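Local atomic coordinates of protein kinase domain-containing protein (Chaetomium thermophilum, PDB entry 6Z3U), a protein that probably phosphorylates serine and threonine residues of proteins, including the RNA polymerase II C-terminal repeats, as the CDK7-type kinase of the CDK-activating complex. Residues T102-Y107 and K122-Q127; P152-L157 and T205-W210. All blocks are in the same frame, centred on the assembly; numbering follows the deposited sequence.

Interaction 1 (T102-Y107 and K122-Q127); sequences TYANVY and KKIKVQ
Residues 104-107 and 122-124 run antiparallel as neighbouring strands, their axes 4.4 Å apart at closest approach and 160° between their directions. Asn105 and Lys123 form the hydrogen-bonded pair: Lys123 N donates to Asn105 O over 2.6 Å, nearly straight and in the carbonyl plane, while Asn105 N reaches Lys123 O at 2.9 Å from above that carbonyl's plane. Ala104 with Ile124 and Val106 with Lys122 are the flanking non-hydrogen-bonded pairs. Beyond the strand ends the pairing persists once more, Lys125 N giving its hydrogen to Tyr103 O at 3.0 Å.

Ala104, Val106, Lys122 and Ile124 share one face of the sheet, Asn105 and Lys123 the other. Lys122 CG stands anti to the backbone N (chi1 -180°) and passes 3.5 Å from Ala104 CB; the small methyl leaves room for the long chain. In sequence and position the segments are the glycine-rich loop running into its second strand and the third strand, which carries the VAIK-motif lysine of protein kinases, consistent with a role in binding ATP. The Lys122 chain bends at chi3 (-75°), and its ammonium forms a salt bridge with Glu141 of helix 136-148, the pairing characteristic of an active kinase conformation.

Tyr103 CB points away from strand 118-124, but with CG roughly anti to the backbone N the ring comes back, CE1 3.9 Å from Ile124 CG2, the two side chains side by side and pointing the same way. On the opposite face Lys123 CB meets the edge of the Tyr107 ring at CE2, 4.1 Å away, before its extended chain leads off. Lys125, also extended, lays its aliphatic part along the loop backbone, CD 3.4 Å from Thr102 O, and crosses the Asn105 side chain obliquely.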
loop_
_atom_site.group_PDB
_atom_site.type_symbol
_atom_site.label_atom_id
_atom_site.label_comp_id
_atom_site.label_asym_id
_atom_site.label_seq_id
_atom_site.Cartn_x
_atom_site.Cartn_y
_atom_site.Cartn_z
ATOM N N THR B 102 -2.564 -24.085 5.169
ATOM C CA THR B 102 -1.337 -23.764 5.886
ATOM C C THR B 102 -1.110 -22.260 5.967
ATOM O O THR B 102 -0.575 -21.767 6.967
ATOM C CB THR B 102 -0.142 -24.436 5.203
ATOM O OG1 THR B 102 -0.037 -23.969 3.852
ATOM C CG2 THR B 102 -0.305 -25.949 5.198
ATOM N N TYR B 103 -1.508 -21.517 4.933
ATOM C CA TYR B 103 -1.327 -20.069 4.948
ATOM C C TYR B 103 -2.392 -19.388 5.798
ATOM O O TYR B 103 -2.075 -18.505 6.604
ATOM C CB TYR B 103 -1.340 -19.527 3.514
ATOM C CG TYR B 103 -1.800 -18.086 3.376
ATOM C CD1 TYR B 103 -0.975 -17.029 3.746
ATOM C CD2 TYR B 103 -3.053 -17.783 2.854
ATOM C CE1 TYR B 103 -1.392 -15.710 3.616
ATOM C CE2 TYR B 103 -3.478 -16.466 2.720
ATOM C CZ TYR B 103 -2.642 -15.435 3.101
ATOM O OH TYR B 103 -3.059 -14.127 2.969
ATOM N N ALA B 104 -3.652 -19.797 5.655
ATOM C CA ALA B 104 -4.744 -19.151 6.366
ATOM C C ALA B 104 -5.868 -20.148 6.600
ATOM O O ALA B 104 -5.993 -21.154 5.897
ATOM C CB ALA B 104 -5.272 -17.934 5.596
ATOM N N ASN B 105 -6.690 -19.847 7.603
ATOM C CA ASN B 105 -7.914 -20.583 7.886
ATOM C C ASN B 105 -9.073 -19.598 7.877
ATOM O O ASN B 105 -8.984 -18.526 8.484
ATOM C CB ASN B 105 -7.843 -21.309 9.233
ATOM C CG ASN B 105 -6.943 -22.530 9.192
ATOM O OD1 ASN B 105 -6.631 -23.049 8.120
ATOM N ND2 ASN B 105 -6.527 -22.998 10.363
ATOM N N VAL B 106 -10.149 -19.960 7.186
ATOM C CA VAL B 106 -11.319 -19.106 7.030
ATOM C C VAL B 106 -12.433 -19.638 7.919
ATOM O O VAL B 106 -12.716 -20.842 7.917
ATOM C CB VAL B 106 -11.777 -19.050 5.564
ATOM C CG1 VAL B 106 -12.845 -17.985 5.389
ATOM C CG2 VAL B 106 -10.590 -18.800 4.652
ATOM N N TYR B 107 -13.073 -18.741 8.663
ATOM C CA TYR B 107 -14.176 -19.096 9.543
ATOM C C TYR B 107 -15.361 -18.185 9.269
ATOM O O TYR B 107 -15.188 -16.996 8.984
ATOM C CB TYR B 107 -13.780 -18.980 11.020
ATOM C CG TYR B 107 -12.616 -19.854 11.431
ATOM C CD1 TYR B 107 -12.822 -21.162 11.850
ATOM C CD2 TYR B 107 -11.316 -19.368 11.415
ATOM C CE1 TYR B 107 -11.766 -21.964 12.232
ATOM C CE2 TYR B 107 -10.252 -20.163 11.796
ATOM C CZ TYR B 107 -10.483 -21.459 12.204
ATOM O OH TYR B 107 -9.430 -22.257 12.585
ATOM N N LYS B 122 -10.568 -14.539 8.198
ATOM C CA LYS B 122 -9.406 -15.259 7.700
ATOM C C LYS B 122 -8.319 -15.187 8.764
ATOM O O LYS B 122 -7.827 -14.099 9.083
ATOM C CB LYS B 122 -8.906 -14.675 6.380
ATOM C CG LYS B 122 -7.688 -15.406 5.813
ATOM C CD LYS B 122 -7.053 -14.677 4.634
ATOM C CE LYS B 122 -7.872 -14.813 3.367
ATOM N NZ LYS B 122 -7.180 -14.176 2.210
ATOM N N LYS B 123 -7.954 -16.337 9.317
ATOM C CA LYS B 123 -6.923 -16.414 10.346
ATOM C C LYS B 123 -5.624 -16.759 9.633
ATOM O O LYS B 123 -5.386 -17.912 9.265
ATOM C CB LYS B 123 -7.272 -17.442 11.414
ATOM C CG LYS B 123 -6.269 -17.497 12.557
ATOM C CD LYS B 123 -6.869 -18.146 13.794
ATOM C CE LYS B 123 -5.924 -18.064 14.981
ATOM N NZ LYS B 123 -6.575 -18.512 16.245
ATOM N N ILE B 124 -4.787 -15.748 9.439
ATOM C CA ILE B 124 -3.508 -15.919 8.761
ATOM C C ILE B 124 -2.516 -16.479 9.769
ATOM O O ILE B 124 -2.271 -15.873 10.818
ATOM C CB ILE B 124 -3.010 -14.594 8.170
ATOM C CG1 ILE B 124 -4.053 -14.008 7.218
ATOM C CG2 ILE B 124 -1.691 -14.806 7.435
ATOM C CD1 ILE B 124 -3.768 -12.578 6.808
ATOM N N LYS B 125 -1.947 -17.638 9.461
ATOM C CA LYS B 125 -0.962 -18.249 10.346
ATOM C C LYS B 125 0.348 -17.515 10.106
ATOM O O LYS B 125 1.087 -17.822 9.168
ATOM C CB LYS B 125 -0.842 -19.742 10.078
ATOM C CG LYS B 125 -2.166 -20.487 10.181
ATOM C CD LYS B 125 -1.973 -21.996 10.109
ATOM C CE LYS B 125 -3.302 -22.733 10.217
ATOM N NZ LYS B 125 -3.124 -24.203 10.384
ATOM N N VAL B 126 0.627 -16.526 10.964
ATOM C CA VAL B 126 1.818 -15.691 10.813
ATOM C C VAL B 126 3.064 -16.543 10.638
ATOM O O VAL B 126 4.037 -16.109 10.005
ATOM C CB VAL B 126 1.938 -14.732 12.021
ATOM C CG1 VAL B 126 3.368 -14.676 12.562
ATOM C CG2 VAL B 126 1.462 -13.335 11.629
ATOM N N GLN B 127 3.061 -17.762 11.174
ATOM C CA GLN B 127 4.168 -18.698 11.005
ATOM C C GLN B 127 3.682 -19.775 10.036
ATOM O O GLN B 127 2.974 -20.706 10.430
ATOM C CB GLN B 127 4.616 -19.290 12.341
ATOM C CG GLN B 127 3.511 -19.854 13.239
ATOM C CD GLN B 127 2.827 -18.803 14.095
ATOM O OE1 GLN B 127 3.451 -17.830 14.524
ATOM N NE2 GLN B 127 1.544 -19.014 14.377
#

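Interaction 2 (P152-L157 and T205-W210); sequences PNIIGL and TRAVWW
Asn153 and Ile154, consecutive residues of an irregular segment, lean on one side of helix 194-213 at Arg206, Ala207 and Trp210, with no hydrogen bond between the segments. Ala207 is the centre of the contact: its methyl lets the loop backbone come close, CB lying 3.4 Å from Asn153 O and 4.0 Å from Asn153 CB. Ile154 has CG1 anti to its carbonyl carbon (chi1 -57°), and a second turn at chi2 (-74°) swings CD1 to 3.8 Å from Ala207 CB. The same branch touches Trp210, where CG1 approaches the ring edge at CD1 (4.0 Å); the two side chains cross at about a right angle, so a slim aliphatic arm meets the pyrrole rim. Trp210 keeps CG anti to its backbone N, which sets the CD1 edge of the indole beside Ile154; its NE1 hydrogen-bonds Leu148 O and its ring stacks on His151.

Asn153 shares the chi1 setting of Ile154, CG beside the backbone N. Its OD1 lies 3.8 Å from Arg206 CB, while ND2 donates to Glu233 OE2 and Val234 O, a polar role that suits an amide buried here. The Arg206 chain, extended from CG to NE, carries the guanidinium away from Asn153, and NE makes a weak hydrogen bond to Pro5 O of the neighbouring RING-type chain.

The sequence HPNI from His151 marks the loop after the kinase's C-helix, 136-148, and the contact seats it against helix 194-213 of the C-terminal lobe. Asn153 and Ile155 hydrogen-bond through their backbones to Leu236 of strand 234-236, and Leu157 opens strand 157-162.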
loop_
_atom_site.group_PDB
_atom_site.type_symbol
_atom_site.label_atom_id
_atom_site.label_comp_id
_atom_site.label_asym_id
_atom_site.label_seq_id
_atom_site.Cartn_x
_atom_site.Cartn_y
_atom_site.Cartn_z
ATOM N N PRO B 152 -17.458 -1.186 -4.541
ATOM C CA PRO B 152 -18.357 -2.348 -4.450
ATOM C C PRO B 152 -17.806 -3.615 -5.082
ATOM O O PRO B 152 -18.316 -4.702 -4.785
ATOM C CB PRO B 152 -19.624 -1.879 -5.184
ATOM C CG PRO B 152 -19.483 -0.394 -5.328
ATOM C CD PRO B 152 -18.020 -0.129 -5.400
ATOM N N ASN B 153 -16.804 -3.516 -5.957
ATOM C CA ASN B 153 -16.240 -4.677 -6.636
ATOM C C ASN B 153 -14.858 -5.048 -6.107
ATOM O O ASN B 153 -14.107 -5.756 -6.787
ATOM C CB ASN B 153 -16.184 -4.419 -8.140
ATOM C CG ASN B 153 -17.551 -4.145 -8.728
ATOM O OD1 ASN B 153 -17.830 -3.041 -9.195
ATOM N ND2 ASN B 153 -18.416 -5.152 -8.704
ATOM N N ILE B 154 -14.505 -4.585 -4.910
ATOM C CA ILE B 154 -13.287 -4.995 -4.223
ATOM C C ILE B 154 -13.694 -5.559 -2.870
ATOM O O ILE B 154 -14.475 -4.932 -2.144
ATOM C CB ILE B 154 -12.298 -3.828 -4.048
ATOM C CG1 ILE B 154 -11.948 -3.196 -5.398
ATOM C CG2 ILE B 154 -11.029 -4.317 -3.355
ATOM C CD1 ILE B 154 -11.017 -4.028 -6.251
ATOM N N ILE B 155 -13.164 -6.736 -2.531
ATOM C CA ILE B 155 -13.531 -7.373 -1.272
ATOM C C ILE B 155 -13.240 -6.422 -0.126
ATOM O O ILE B 155 -12.135 -5.870 -0.010
ATOM C CB ILE B 155 -12.789 -8.707 -1.111
ATOM C CG1 ILE B 155 -13.322 -9.462 0.108
ATOM C CG2 ILE B 155 -11.291 -8.478 -0.971
ATOM C CD1 ILE B 155 -12.749 -10.849 0.256
ATOM N N GLY B 156 -14.233 -6.204 0.733
ATOM C CA GLY B 156 -14.114 -5.233 1.798
ATOM C C GLY B 156 -13.430 -5.814 3.026
ATOM O O GLY B 156 -13.834 -6.863 3.526
ATOM N N LEU B 157 -12.402 -5.118 3.495
ATOM C CA LEU B 157 -11.728 -5.472 4.745
ATOM C C LEU B 157 -12.452 -4.743 5.870
ATOM O O LEU B 157 -12.291 -3.534 6.049
ATOM C CB LEU B 157 -10.251 -5.109 4.683
ATOM C CG LEU B 157 -9.418 -5.465 5.915
ATOM C CD1 LEU B 157 -9.413 -6.963 6.152
ATOM C CD2 LEU B 157 -8.004 -4.952 5.764
ATOM N N THR B 205 -13.978 -4.909 -14.694
ATOM C CA THR B 205 -13.341 -3.719 -15.247
ATOM C C THR B 205 -13.384 -2.562 -14.255
ATOM O O THR B 205 -12.408 -1.815 -14.121
ATOM C CB THR B 205 -14.013 -3.326 -16.563
ATOM O OG1 THR B 205 -13.971 -4.433 -17.472
ATOM C CG2 THR B 205 -13.309 -2.139 -17.201
ATOM N N ARG B 206 -14.495 -2.411 -13.531
ATOM C CA ARG B 206 -14.554 -1.368 -12.513
ATOM C C ARG B 206 -13.559 -1.641 -11.392
ATOM O O ARG B 206 -12.927 -0.713 -10.875
ATOM C CB ARG B 206 -15.970 -1.249 -11.949
ATOM C CG ARG B 206 -16.985 -0.644 -12.905
ATOM C CD ARG B 206 -18.296 -0.346 -12.184
ATOM N NE ARG B 206 -19.290 0.269 -13.060
ATOM C CZ ARG B 206 -20.235 -0.396 -13.720
ATOM N NH1 ARG B 206 -20.335 -1.717 -13.612
ATOM N NH2 ARG B 206 -21.085 0.267 -14.494
ATOM N N ALA B 207 -13.382 -2.911 -11.021
ATOM C CA ALA B 207 -12.431 -3.243 -9.965
ATOM C C ALA B 207 -11.012 -2.874 -10.376
ATOM O O ALA B 207 -10.295 -2.197 -9.632
ATOM C CB ALA B 207 -12.525 -4.730 -9.623
ATOM N N VAL B 208 -10.592 -3.300 -11.569
ATOM C CA VAL B 208 -9.242 -2.973 -12.019
ATOM C C VAL B 208 -9.110 -1.478 -12.269
ATOM O O VAL B 208 -8.048 -0.893 -12.030
ATOM C CB VAL B 208 -8.877 -3.790 -13.269
ATOM C CG1 VAL B 208 -7.490 -3.427 -13.759
ATOM C CG2 VAL B 208 -8.948 -5.267 -12.962
ATOM N N TRP B 209 -10.174 -0.829 -12.748
ATOM C CA TRP B 209 -10.131 0.622 -12.884
ATOM C C TRP B 209 -9.897 1.282 -11.532
ATOM O O TRP B 209 -9.083 2.204 -11.415
ATOM C CB TRP B 209 -11.425 1.138 -13.509
ATOM C CG TRP B 209 -11.571 2.631 -13.419
ATOM C CD1 TRP B 209 -11.038 3.562 -14.264
ATOM C CD2 TRP B 209 -12.294 3.364 -12.422
ATOM N NE1 TRP B 209 -11.388 4.826 -13.857
ATOM C CE2 TRP B 209 -12.159 4.732 -12.728
ATOM C CE3 TRP B 209 -13.043 2.993 -11.301
ATOM C CZ2 TRP B 209 -12.743 5.729 -11.954
ATOM C CZ3 TRP B 209 -13.623 3.985 -10.535
ATOM C CH2 TRP B 209 -13.470 5.337 -10.863
ATOM N N TRP B 210 -10.589 0.808 -10.494
ATOM C CA TRP B 210 -10.430 1.397 -9.169
ATOM C C TRP B 210 -9.035 1.140 -8.612
ATOM O O TRP B 210 -8.454 2.010 -7.951
ATOM C CB TRP B 210 -11.498 0.849 -8.228
ATOM C CG TRP B 210 -11.443 1.432 -6.862
ATOM C CD1 TRP B 210 -11.231 0.762 -5.696
ATOM C CD2 TRP B 210 -11.585 2.813 -6.512
ATOM N NE1 TRP B 210 -11.243 1.636 -4.638
ATOM C CE2 TRP B 210 -11.459 2.903 -5.113
ATOM C CE3 TRP B 210 -11.812 3.981 -7.248
ATOM C CZ2 TRP B 210 -11.552 4.114 -4.432
ATOM C CZ3 TRP B 210 -11.903 5.182 -6.570
ATOM C CH2 TRP B 210 -11.774 5.239 -5.176
#

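Overall arrangement
Along the chain the two contacts come in series: interaction 1 closes at Gln127, then helix 136-148 leads to the loop of interaction 2, whose partner helix follows later. Their centres lie 23 Å apart and their nearest atoms about 7 Å, without touching. Interaction 1 belongs to the five-stranded sheet of the N-terminal lobe; the loop of interaction 2 leads into strand 157-162, at an outer edge of that same sheet, but rests on helix 194-213 of the C-terminal lobe. Helix 136-148 relates them, pairing with Lys122 through Glu141 and running toward the loop through Leu148. The first contact thus lies in the probable nucleotide-binding part of the kinase domain, while the second joins its lobes.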